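Local coordinates for protein interacting with Hsp90 1 (Saccharomyces cerevisiae, PDB 4CHH) that takes part in pre-rRNA processing, is required for the NOP58-snoRNA interaction, and belongs to the Hsp90-linked R2TP complex, at residues S142-R146 with D147-L151; V74-A78 with R79-P83; V136-C139 with L140-C143. All blocks are in the same frame, centred on the assembly; numbering follows the deposited sequence.

Contact 1: S142-R146 with D147-L151; sequences SCEIR and DSVVL
C143 meets the residues after the helix through both its backbone and its side chain. Its carbonyl O accepts the N-H of D147 at 3.1 Å, the last turn's i to i+4 bond. Its CB lies 4.0 Å from CD1 of L151, and CG2 of V149 packs near the same carbonyl. E144 does most of the polar work. Its chain runs out extended beyond CG (chi2 179°), past the carbonyl O of V149. This brings OE2 to the backbone N of L151 at 2.9 Å, in an almost straight bond (178°) that uses the anti lone pair. The same OE2 forms a salt bridge with R153, so it has two partners, and the nearby positive charge would probably favour the ionised form. The backbone O of E144 also takes a weak bond from V149 N, 3.3 Å away. The CB of I145 points away from residues 147-151, but its carbonyl O is joined to OG of S148 through a water. R146 folds back on its neighbour. With CG lodged between the backbone N and the carbonyl carbon (chi1 74°), its NE comes within 2.9 Å of OD2 of D147 in a salt bridge. The two side chains lie side by side and point the same way; NE meets OD2 from above the carboxylate plane. The indole N-H of W113 also bonds to OD2. A second water takes weakly from NH2 of R146 and donates to both the R146 carbonyl O and OD1 of D147. S148, with positive phi, ends the helical run. The arrangement is a tight helix-to-strand turn in the PIH1 N-terminal domain: helix 129-147 turns back into strand 149-151, which runs nearly antiparallel to its last turns and pairs with strand 29-47.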
ATOM      1  N   SER A 142       1.904  -4.190   5.218  1.00 14.18           N
ATOM      2  CA  SER A 142       0.545  -3.716   5.523  1.00 14.26           C
ATOM      3  C   SER A 142      -0.517  -4.723   5.118  1.00 16.30           C
ATOM      4  O   SER A 142      -1.457  -4.910   5.882  1.00 15.17           O
ATOM      5  CB  SER A 142       0.259  -2.366   4.876  1.00 17.55           C
ATOM      6  OG  SER A 142       1.200  -1.430   5.366  1.00 32.31           O
ATOM      7  N   CYS A 143      -0.389  -5.368   3.929  1.00 13.96           N
ATOM      8  CA  CYS A 143      -1.389  -6.356   3.488  1.00 13.54           C
ATOM      9  C   CYS A 143      -1.280  -7.603   4.334  1.00 14.70           C
ATOM     10  O   CYS A 143      -2.299  -8.198   4.687  1.00 13.59           O
ATOM     11  CB  CYS A 143      -1.237  -6.663   1.996  1.00 13.73           C
ATOM     12  SG  CYS A 143      -1.286  -5.182   0.947  1.00 17.45           S
ATOM     13  N   GLU A 144      -0.031  -7.995   4.666  1.00 11.84           N
ATOM     14  CA  GLU A 144       0.269  -9.152   5.509  1.00 12.45           C
ATOM     15  C   GLU A 144      -0.371  -9.015   6.894  1.00 17.91           C
ATOM     16  O   GLU A 144      -0.918  -9.979   7.410  1.00 18.31           O
ATOM     17  CB  GLU A 144       1.783  -9.312   5.668  1.00 12.89           C
ATOM     18  CG  GLU A 144       2.424  -9.838   4.399  1.00 14.28           C
ATOM     19  CD  GLU A 144       3.917  -9.995   4.507  1.00 25.30           C
ATOM     20  OE1 GLU A 144       4.565  -9.139   5.160  1.00 19.58           O
ATOM     21  OE2 GLU A 144       4.442 -10.963   3.908  1.00 25.87           O
ATOM     22  N   ILE A 145      -0.278  -7.823   7.489  1.00 16.20           N
ATOM     23  CA  ILE A 145      -0.829  -7.521   8.807  1.00 16.56           C
ATOM     24  C   ILE A 145      -2.376  -7.530   8.781  1.00 20.95           C
ATOM     25  O   ILE A 145      -3.002  -8.219   9.608  1.00 19.10           O
ATOM     26  CB  ILE A 145      -0.268  -6.163   9.346  1.00 20.13           C
ATOM     27  CG1 ILE A 145       1.196  -6.340   9.807  1.00 20.98           C
ATOM     28  CG2 ILE A 145      -1.131  -5.579  10.511  1.00 22.82           C
ATOM     29  CD1 ILE A 145       2.025  -4.978   9.885  1.00 26.79           C
ATOM     30  N   ARG A 146      -2.981  -6.765   7.848  1.00 17.51           N
ATOM     31  CA  ARG A 146      -4.425  -6.618   7.849  1.00 17.58           C
ATOM     32  C   ARG A 146      -5.176  -7.909   7.479  1.00 20.97           C
ATOM     33  O   ARG A 146      -6.280  -8.085   7.981  1.00 21.81           O
ATOM     34  CB  ARG A 146      -4.893  -5.426   6.989  1.00 18.19           C
ATOM     35  CG  ARG A 146      -4.817  -5.600   5.468  1.00 21.90           C
ATOM     36  CD  ARG A 146      -5.937  -4.783   4.799  1.00 27.10           C
ATOM     37  NE  ARG A 146      -7.269  -5.350   5.057  1.00 25.40           N
ATOM     38  CZ  ARG A 146      -8.358  -4.649   5.376  1.00 25.17           C
ATOM     39  NH1 ARG A 146      -8.305  -3.328   5.467  1.00 14.86           N
ATOM     40  NH2 ARG A 146      -9.510  -5.268   5.600  1.00 22.03           N
ATOM     41  N   ASP A 147      -4.579  -8.816   6.679  1.00 14.75           N
ATOM     42  CA  ASP A 147      -5.284 -10.018   6.272  1.00 14.81           C
ATOM     43  C   ASP A 147      -4.590 -11.337   6.639  1.00 19.48           C
ATOM     44  O   ASP A 147      -5.069 -12.380   6.206  1.00 19.39           O
ATOM     45  CB  ASP A 147      -5.561  -9.948   4.753  1.00 16.85           C
ATOM     46  CG  ASP A 147      -6.728  -9.019   4.454  1.00 20.14           C
ATOM     47  OD1 ASP A 147      -7.863  -9.337   4.882  1.00 23.24           O
ATOM     48  OD2 ASP A 147      -6.496  -7.933   3.864  1.00 20.44           O
ATOM     49  N   SER A 148      -3.550 -11.319   7.506  1.00 17.18           N
ATOM     50  CA  SER A 148      -2.785 -12.524   7.928  1.00 16.87           C
ATOM     51  C   SER A 148      -2.323 -13.373   6.735  1.00 18.03           C
ATOM     52  O   SER A 148      -2.496 -14.587   6.727  1.00 16.26           O
ATOM     53  CB  SER A 148      -3.575 -13.396   8.896  1.00 17.93           C
ATOM     54  OG  SER A 148      -3.684 -12.714  10.127  1.00 18.62           O
ATOM     55  N   VAL A 149      -1.709 -12.724   5.746  1.00 15.33           N
ATOM     56  CA  VAL A 149      -1.170 -13.410   4.574  1.00 13.69           C
ATOM     57  C   VAL A 149       0.326 -13.310   4.624  1.00 17.27           C
ATOM     58  O   VAL A 149       0.846 -12.489   5.365  1.00 16.03           O
ATOM     59  CB  VAL A 149      -1.749 -12.844   3.228  1.00 16.65           C
ATOM     60  CG1 VAL A 149      -3.262 -13.061   3.154  1.00 15.26           C
ATOM     61  CG2 VAL A 149      -1.385 -11.361   3.006  1.00 15.91           C
ATOM     62  N   VAL A 150       1.028 -14.144   3.842  1.00 15.79           N
ATOM     63  CA  VAL A 150       2.487 -14.085   3.730  1.00 15.79           C
ATOM     64  C   VAL A 150       2.744 -13.854   2.250  1.00 17.15           C
ATOM     65  O   VAL A 150       2.217 -14.610   1.437  1.00 16.09           O
ATOM     66  CB  VAL A 150       3.225 -15.329   4.326  1.00 20.17           C
ATOM     67  CG1 VAL A 150       4.738 -15.250   4.069  1.00 19.41           C
ATOM     68  CG2 VAL A 150       2.942 -15.467   5.837  1.00 20.25           C
ATOM     69  N   LEU A 151       3.441 -12.756   1.894  1.00 13.63           N
ATOM     70  CA  LEU A 151       3.699 -12.419   0.477  1.00 13.74           C
ATOM     71  C   LEU A 151       5.171 -12.608   0.139  1.00 18.29           C
ATOM     72  O   LEU A 151       6.012 -12.388   0.992  1.00 17.90           O
ATOM     73  CB  LEU A 151       3.235 -10.971   0.154  1.00 12.68           C
ATOM     74  CG  LEU A 151       1.729 -10.655   0.480  1.00 13.26           C
ATOM     75  CD1 LEU A 151       1.411  -9.178   0.280  1.00 12.52           C
ATOM     76  CD2 LEU A 151       0.782 -11.528  -0.304  1.00 11.44           C
TER
HETATM   77  O   HOH W   1      -2.495 -10.522  10.956  1.00 32.26           O
HETATM   78  O   HOH W   2      -8.787  -7.697   6.823  1.00 24.69           O

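Contact 2: V74-A78 with R79-P83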
ATOM      1  N   VAL A  74       8.135  14.862  10.411  1.00 24.82           N
ATOM      2  CA  VAL A  74       9.502  15.141   9.967  1.00 23.10           C
ATOM      3  C   VAL A  74       9.547  15.025   8.430  1.00 25.33           C
ATOM      4  O   VAL A  74       9.279  13.949   7.883  1.00 22.88           O
ATOM      5  CB  VAL A  74      10.559  14.215  10.644  1.00 25.51           C
ATOM      6  CG1 VAL A  74      11.946  14.464  10.065  1.00 23.82           C
ATOM      7  CG2 VAL A  74      10.572  14.396  12.166  1.00 25.60           C
ATOM      8  N   ASP A  75       9.907  16.134   7.758  1.00 23.11           N
ATOM      9  CA  ASP A  75      10.059  16.246   6.303  1.00 23.77           C
ATOM     10  C   ASP A  75      11.144  15.285   5.805  1.00 24.37           C
ATOM     11  O   ASP A  75      12.117  15.061   6.522  1.00 22.57           O
ATOM     12  CB  ASP A  75      10.415  17.707   5.926  1.00 26.51           C
ATOM     13  CG  ASP A  75      10.326  18.019   4.439  1.00 41.30           C
ATOM     14  OD1 ASP A  75       9.454  17.418   3.749  1.00 41.40           O
ATOM     15  OD2 ASP A  75      11.123  18.859   3.960  1.00 48.57           O
ATOM     16  N   PHE A  76      10.981  14.702   4.594  1.00 20.67           N
ATOM     17  CA  PHE A  76      11.968  13.732   4.113  1.00 18.33           C
ATOM     18  C   PHE A  76      13.276  14.394   3.721  1.00 23.72           C
ATOM     19  O   PHE A  76      13.358  15.206   2.800  1.00 23.34           O
ATOM     20  CB  PHE A  76      11.476  12.826   2.959  1.00 18.73           C
ATOM     21  CG  PHE A  76      12.540  11.823   2.528  1.00 18.54           C
ATOM     22  CD1 PHE A  76      12.933  10.788   3.374  1.00 18.01           C
ATOM     23  CD2 PHE A  76      13.197  11.961   1.309  1.00 20.28           C
ATOM     24  CE1 PHE A  76      13.971   9.917   3.017  1.00 18.58           C
ATOM     25  CE2 PHE A  76      14.219  11.070   0.942  1.00 21.95           C
ATOM     26  CZ  PHE A  76      14.605  10.061   1.805  1.00 18.69           C
ATOM     27  N   ASN A  77      14.299  13.990   4.445  1.00 21.25           N
ATOM     28  CA  ASN A  77      15.709  14.303   4.265  1.00 20.56           C
ATOM     29  C   ASN A  77      16.419  13.000   4.629  1.00 21.70           C
ATOM     30  O   ASN A  77      16.269  12.529   5.765  1.00 19.16           O
ATOM     31  CB  ASN A  77      16.123  15.499   5.121  1.00 21.03           C
ATOM     32  CG  ASN A  77      17.574  15.898   4.940  1.00 54.21           C
ATOM     33  OD1 ASN A  77      18.509  15.124   5.199  1.00 47.82           O
ATOM     34  ND2 ASN A  77      17.797  17.129   4.523  1.00 50.60           N
ATOM     35  N   ALA A  78      17.115  12.382   3.644  1.00 17.29           N
ATOM     36  CA  ALA A  78      17.751  11.060   3.770  1.00 17.14           C
ATOM     37  C   ALA A  78      18.607  10.906   5.033  1.00 19.61           C
ATOM     38  O   ALA A  78      18.452   9.930   5.738  1.00 18.61           O
ATOM     39  CB  ALA A  78      18.598  10.745   2.531  1.00 17.20           C
ATOM     40  N   ARG A  79      19.477  11.863   5.316  1.00 18.47           N
ATOM     41  CA  ARG A  79      20.420  11.785   6.451  1.00 18.71           C
ATOM     42  C   ARG A  79      19.723  11.854   7.807  1.00 18.70           C
ATOM     43  O   ARG A  79      20.204  11.246   8.755  1.00 17.99           O
ATOM     44  CB  ARG A  79      21.532  12.860   6.333  1.00 19.90           C
ATOM     45  CG  ARG A  79      22.453  12.675   5.105  1.00 27.51           C
ATOM     46  CD  ARG A  79      23.434  11.492   5.143  1.00 46.65           C
ATOM     47  NE  ARG A  79      22.784  10.175   5.267  1.00 57.42           N
ATOM     48  CZ  ARG A  79      22.284   9.462   4.257  1.00 67.18           C
ATOM     49  NH1 ARG A  79      22.343   9.924   3.013  1.00 53.47           N
ATOM     50  NH2 ARG A  79      21.707   8.289   4.487  1.00 47.75           N
ATOM     51  N   ILE A  80      18.574  12.519   7.882  1.00 15.01           N
ATOM     52  CA  ILE A  80      17.773  12.606   9.110  1.00 14.48           C
ATOM     53  C   ILE A  80      16.888  11.370   9.249  1.00 17.62           C
ATOM     54  O   ILE A  80      16.796  10.778  10.318  1.00 15.32           O
ATOM     55  CB  ILE A  80      16.866  13.882   9.073  1.00 17.55           C
ATOM     56  CG1 ILE A  80      17.675  15.212   8.923  1.00 19.29           C
ATOM     57  CG2 ILE A  80      15.896  13.921  10.271  1.00 18.31           C
ATOM     58  CD1 ILE A  80      18.584  15.608  10.111  1.00 26.90           C
ATOM     59  N   VAL A  81      16.199  11.018   8.147  1.00 15.89           N
ATOM     60  CA  VAL A  81      15.135  10.035   8.147  1.00 15.82           C
ATOM     61  C   VAL A  81      15.588   8.575   8.173  1.00 18.05           C
ATOM     62  O   VAL A  81      14.967   7.806   8.916  1.00 16.68           O
ATOM     63  CB  VAL A  81      14.147  10.316   6.984  1.00 18.78           C
ATOM     64  CG1 VAL A  81      13.253   9.114   6.689  1.00 17.50           C
ATOM     65  CG2 VAL A  81      13.322  11.568   7.281  1.00 18.22           C
ATOM     66  N   PHE A  82      16.609   8.172   7.397  1.00 15.76           N
ATOM     67  CA  PHE A  82      16.996   6.746   7.403  1.00 15.90           C
ATOM     68  C   PHE A  82      17.399   6.271   8.824  1.00 17.93           C
ATOM     69  O   PHE A  82      16.917   5.219   9.243  1.00 16.39           O
ATOM     70  CB  PHE A  82      18.054   6.418   6.339  1.00 17.51           C
ATOM     71  CG  PHE A  82      17.464   6.514   4.940  1.00 19.87           C
ATOM     72  CD1 PHE A  82      16.273   5.866   4.619  1.00 24.60           C
ATOM     73  CD2 PHE A  82      18.110   7.233   3.940  1.00 22.82           C
ATOM     74  CE1 PHE A  82      15.729   5.946   3.324  1.00 25.40           C
ATOM     75  CE2 PHE A  82      17.569   7.309   2.642  1.00 26.78           C
ATOM     76  CZ  PHE A  82      16.384   6.659   2.344  1.00 24.80           C
ATOM     77  N   PRO A  83      18.153   7.055   9.630  1.00 14.14           N
ATOM     78  CA  PRO A  83      18.403   6.636  11.015  1.00 13.58           C
ATOM     79  C   PRO A  83      17.102   6.526  11.831  1.00 16.93           C
ATOM     80  O   PRO A  83      16.968   5.589  12.602  1.00 17.23           O
ATOM     81  CB  PRO A  83      19.312   7.756  11.541  1.00 14.35           C
ATOM     82  CG  PRO A  83      20.049   8.222  10.313  1.00 18.26           C
ATOM     83  CD  PRO A  83      18.901   8.293   9.332  1.00 14.67           C
TER
HETATM   84  O   HOH W   3      20.111  13.976   3.144  1.00 36.08           O
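The rings of F76 and F82 make an offset edge-to-face pair, with the edge of F76 toward the face of F82. Their planes stand at 74° and their centroids are 5.7 Å apart. The nearest atoms are the two CZ carbons. F76 CG lies anti to the backbone N (chi1 -179°), which swings the ring back over the start of the helix although its CB points away from it. The same ring meets V81 edge-on: CG1 of V81 lies near the ring plane, 3.7 Å from CD1 of F76, and the two side chains cross at about a right angle. F82 also touches its own helix: its CE2 lies 3.6 Å from CB of A78, one turn earlier. V74 adds its CG1, 4.0 Å from CG2 of I80; these two chains also cross at about a right angle. N77 is the N-cap. Its OD1 takes a weak bond from R79 N, and a water bridges the same two atoms, donating to OD1 and accepting from the amide. The backbone O of N77 receives the N-H of V81 at 2.8 Å, close to the axis of the carbonyl, and a weaker bond from I80 N. F82 N then bonds to A78 O at 3.0 Å and continues the helix. R79 bends at chi2 and chi3, which carries its guanidinium back until one face lies over A78 O. F76 also touches L131, and F82 touches Q130 and I134, all on helix 129-147. V74 O accepts from the indole of W90. The whole is an Asn N-cap with a hydrophobic staple between F76 (N') and V81 (N4), at the start of helix 78-86.

Contact 3: V136-C139 with L140-C143; sequences VEWC and LESC
E137 places CG anti to its backbone N (chi1 177°) and then bends at chi2, which turns its carboxylate along the helix toward E141. E141 has CG beside its own backbone N (chi1 -68°) and runs out extended. The two acids therefore cross obliquely, with OE2 of E137 only 3.0 Å from OE2 of E141. Their carboxylate planes are almost perpendicular, at 88°. Two acceptors this close would repel if both were ionised; R153 probably eases the strain, since it forms a salt bridge with OE1 of E137 and touches E141. The other carboxylate oxygen of E141, OE1, lies in the plane of the W138 indole, at its edge, 3.6 Å from CD1. Put an alanine at E141, and the edge of the W138 indole would probably lose its carboxylate neighbour, with a gap opening beside E137 and R153. These residues form two consecutive turns of helix 129-147, the long helix that lies against the sheet of the PIH1 N-terminal domain. V136 and L140 face that sheet side by side and point the same way, with CG1 of V136 4.2 Å from CD1 of L140. Strand 29-47 receives them at F38, I40 and T42. C139 packs in the same core, against I40 and C115. Along the backbone, L140 N bonds to V136 O and E141 N to E137 O, the usual i to i+4 pattern. W138 O keeps the i to i+4 bond and takes a second one. S142 N reaches it at 2.9 Å, and the hydroxyl OG of S142 donates at 2.7 Å. The two donors come from opposite faces of the carbonyl plane, and the second bond ties the serine side chain back to its own helix.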
ATOM      1  N   VAL A 136       7.836   0.141  -0.525  1.00 14.77           N
ATOM      2  CA  VAL A 136       7.299  -1.094  -1.132  1.00 14.24           C
ATOM      3  C   VAL A 136       7.199  -2.206  -0.060  1.00 16.45           C
ATOM      4  O   VAL A 136       6.188  -2.900  -0.012  1.00 14.83           O
ATOM      5  CB  VAL A 136       8.162  -1.512  -2.353  1.00 17.51           C
ATOM      6  CG1 VAL A 136       7.973  -2.997  -2.710  1.00 16.85           C
ATOM      7  CG2 VAL A 136       7.835  -0.619  -3.549  1.00 17.28           C
ATOM      8  N   GLU A 137       8.264  -2.372   0.779  1.00 13.26           N
ATOM      9  CA  GLU A 137       8.299  -3.328   1.875  1.00 13.08           C
ATOM     10  C   GLU A 137       7.165  -3.041   2.887  1.00 15.66           C
ATOM     11  O   GLU A 137       6.486  -3.982   3.307  1.00 16.33           O
ATOM     12  CB  GLU A 137       9.693  -3.283   2.570  1.00 14.77           C
ATOM     13  CG  GLU A 137       9.805  -4.212   3.786  1.00 18.27           C
ATOM     14  CD  GLU A 137       9.526  -5.688   3.546  1.00 27.49           C
ATOM     15  OE1 GLU A 137       9.787  -6.184   2.426  1.00 23.09           O
ATOM     16  OE2 GLU A 137       8.996  -6.341   4.469  1.00 20.51           O
ATOM     17  N   TRP A 138       6.949  -1.746   3.254  1.00 13.11           N
ATOM     18  CA  TRP A 138       5.870  -1.318   4.167  1.00 13.07           C
ATOM     19  C   TRP A 138       4.485  -1.657   3.623  1.00 16.42           C
ATOM     20  O   TRP A 138       3.607  -2.046   4.401  1.00 14.42           O
ATOM     21  CB  TRP A 138       5.939   0.174   4.439  1.00 12.68           C
ATOM     22  CG  TRP A 138       7.028   0.572   5.396  1.00 13.87           C
ATOM     23  CD1 TRP A 138       7.603  -0.206   6.365  1.00 16.46           C
ATOM     24  CD2 TRP A 138       7.665   1.849   5.474  1.00 13.79           C
ATOM     25  NE1 TRP A 138       8.583   0.502   7.021  1.00 14.91           N
ATOM     26  CE2 TRP A 138       8.604   1.787   6.536  1.00 17.24           C
ATOM     27  CE3 TRP A 138       7.482   3.072   4.805  1.00 14.63           C
ATOM     28  CZ2 TRP A 138       9.365   2.893   6.927  1.00 16.13           C
ATOM     29  CZ3 TRP A 138       8.290   4.150   5.150  1.00 15.60           C
ATOM     30  CH2 TRP A 138       9.221   4.053   6.193  1.00 16.25           C
ATOM     31  N   CYS A 139       4.294  -1.506   2.289  1.00 11.49           N
ATOM     32  CA  CYS A 139       3.041  -1.858   1.606  1.00 12.60           C
ATOM     33  C   CYS A 139       2.808  -3.359   1.682  1.00 16.17           C
ATOM     34  O   CYS A 139       1.701  -3.772   2.000  1.00 16.57           O
ATOM     35  CB  CYS A 139       3.041  -1.362   0.160  1.00 12.86           C
ATOM     36  SG  CYS A 139       2.924   0.428   0.013  1.00 18.14           S
ATOM     37  N   LEU A 140       3.854  -4.177   1.447  1.00 13.49           N
ATOM     38  CA  LEU A 140       3.745  -5.625   1.561  1.00 13.68           C
ATOM     39  C   LEU A 140       3.393  -6.024   2.992  1.00 15.12           C
ATOM     40  O   LEU A 140       2.497  -6.830   3.189  1.00 12.08           O
ATOM     41  CB  LEU A 140       5.050  -6.320   1.132  1.00 14.15           C
ATOM     42  CG  LEU A 140       5.397  -6.228  -0.359  1.00 19.73           C
ATOM     43  CD1 LEU A 140       6.890  -6.402  -0.576  1.00 18.86           C
ATOM     44  CD2 LEU A 140       4.596  -7.214  -1.179  1.00 20.24           C
ATOM     45  N   GLU A 141       4.094  -5.451   3.991  1.00 12.58           N
ATOM     46  CA  GLU A 141       3.803  -5.738   5.402  1.00 12.12           C
ATOM     47  C   GLU A 141       2.389  -5.322   5.772  1.00 16.53           C
ATOM     48  O   GLU A 141       1.740  -6.018   6.548  1.00 16.72           O
ATOM     49  CB  GLU A 141       4.801  -5.015   6.330  1.00 12.28           C
ATOM     50  CG  GLU A 141       6.212  -5.569   6.212  1.00 19.54           C
ATOM     51  CD  GLU A 141       7.308  -4.855   6.998  1.00 39.26           C
ATOM     52  OE1 GLU A 141       7.176  -3.641   7.281  1.00 27.97           O
ATOM     53  OE2 GLU A 141       8.342  -5.503   7.268  1.00 36.05           O
ATOM     54  N   SER A 142       1.904  -4.190   5.218  1.00 14.18           N
ATOM     55  CA  SER A 142       0.545  -3.716   5.523  1.00 14.26           C
ATOM     56  C   SER A 142      -0.517  -4.723   5.118  1.00 16.30           C
ATOM     57  O   SER A 142      -1.457  -4.910   5.882  1.00 15.17           O
ATOM     58  CB  SER A 142       0.259  -2.366   4.876  1.00 17.55           C
ATOM     59  OG  SER A 142       1.200  -1.430   5.366  1.00 32.31           O
ATOM     60  N   CYS A 143      -0.389  -5.368   3.929  1.00 13.96           N
ATOM     61  CA  CYS A 143      -1.389  -6.356   3.488  1.00 13.54           C
ATOM     62  C   CYS A 143      -1.280  -7.603   4.334  1.00 14.70           C
ATOM     63  O   CYS A 143      -2.299  -8.198   4.687  1.00 13.59           O
ATOM     64  CB  CYS A 143      -1.237  -6.663   1.996  1.00 13.73           C
ATOM     65  SG  CYS A 143      -1.286  -5.182   0.947  1.00 17.45           S
TER

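Overall arrangement
Contacts 1 and 3 lie on the same helix, 129-147, and share S142 and C143. Their centres are 8 Å apart. They touch where CD1 of L151 packs 3.9 Å from the carbonyl O of L140. R153 also joins them, since it forms salt bridges with E144 in contact 1 and E137 in contact 3. Contact 2 stands apart at the start of helix 78-86, on the domain surface. Its nearest atoms are about 6 Å from contact 3 and about 16 Å from contact 1, and it touches neither. F76 and F82 nevertheless reach the beginning of helix 129-147, so contact 2 packs against the same helix that carries contact 3 and the start of contact 1.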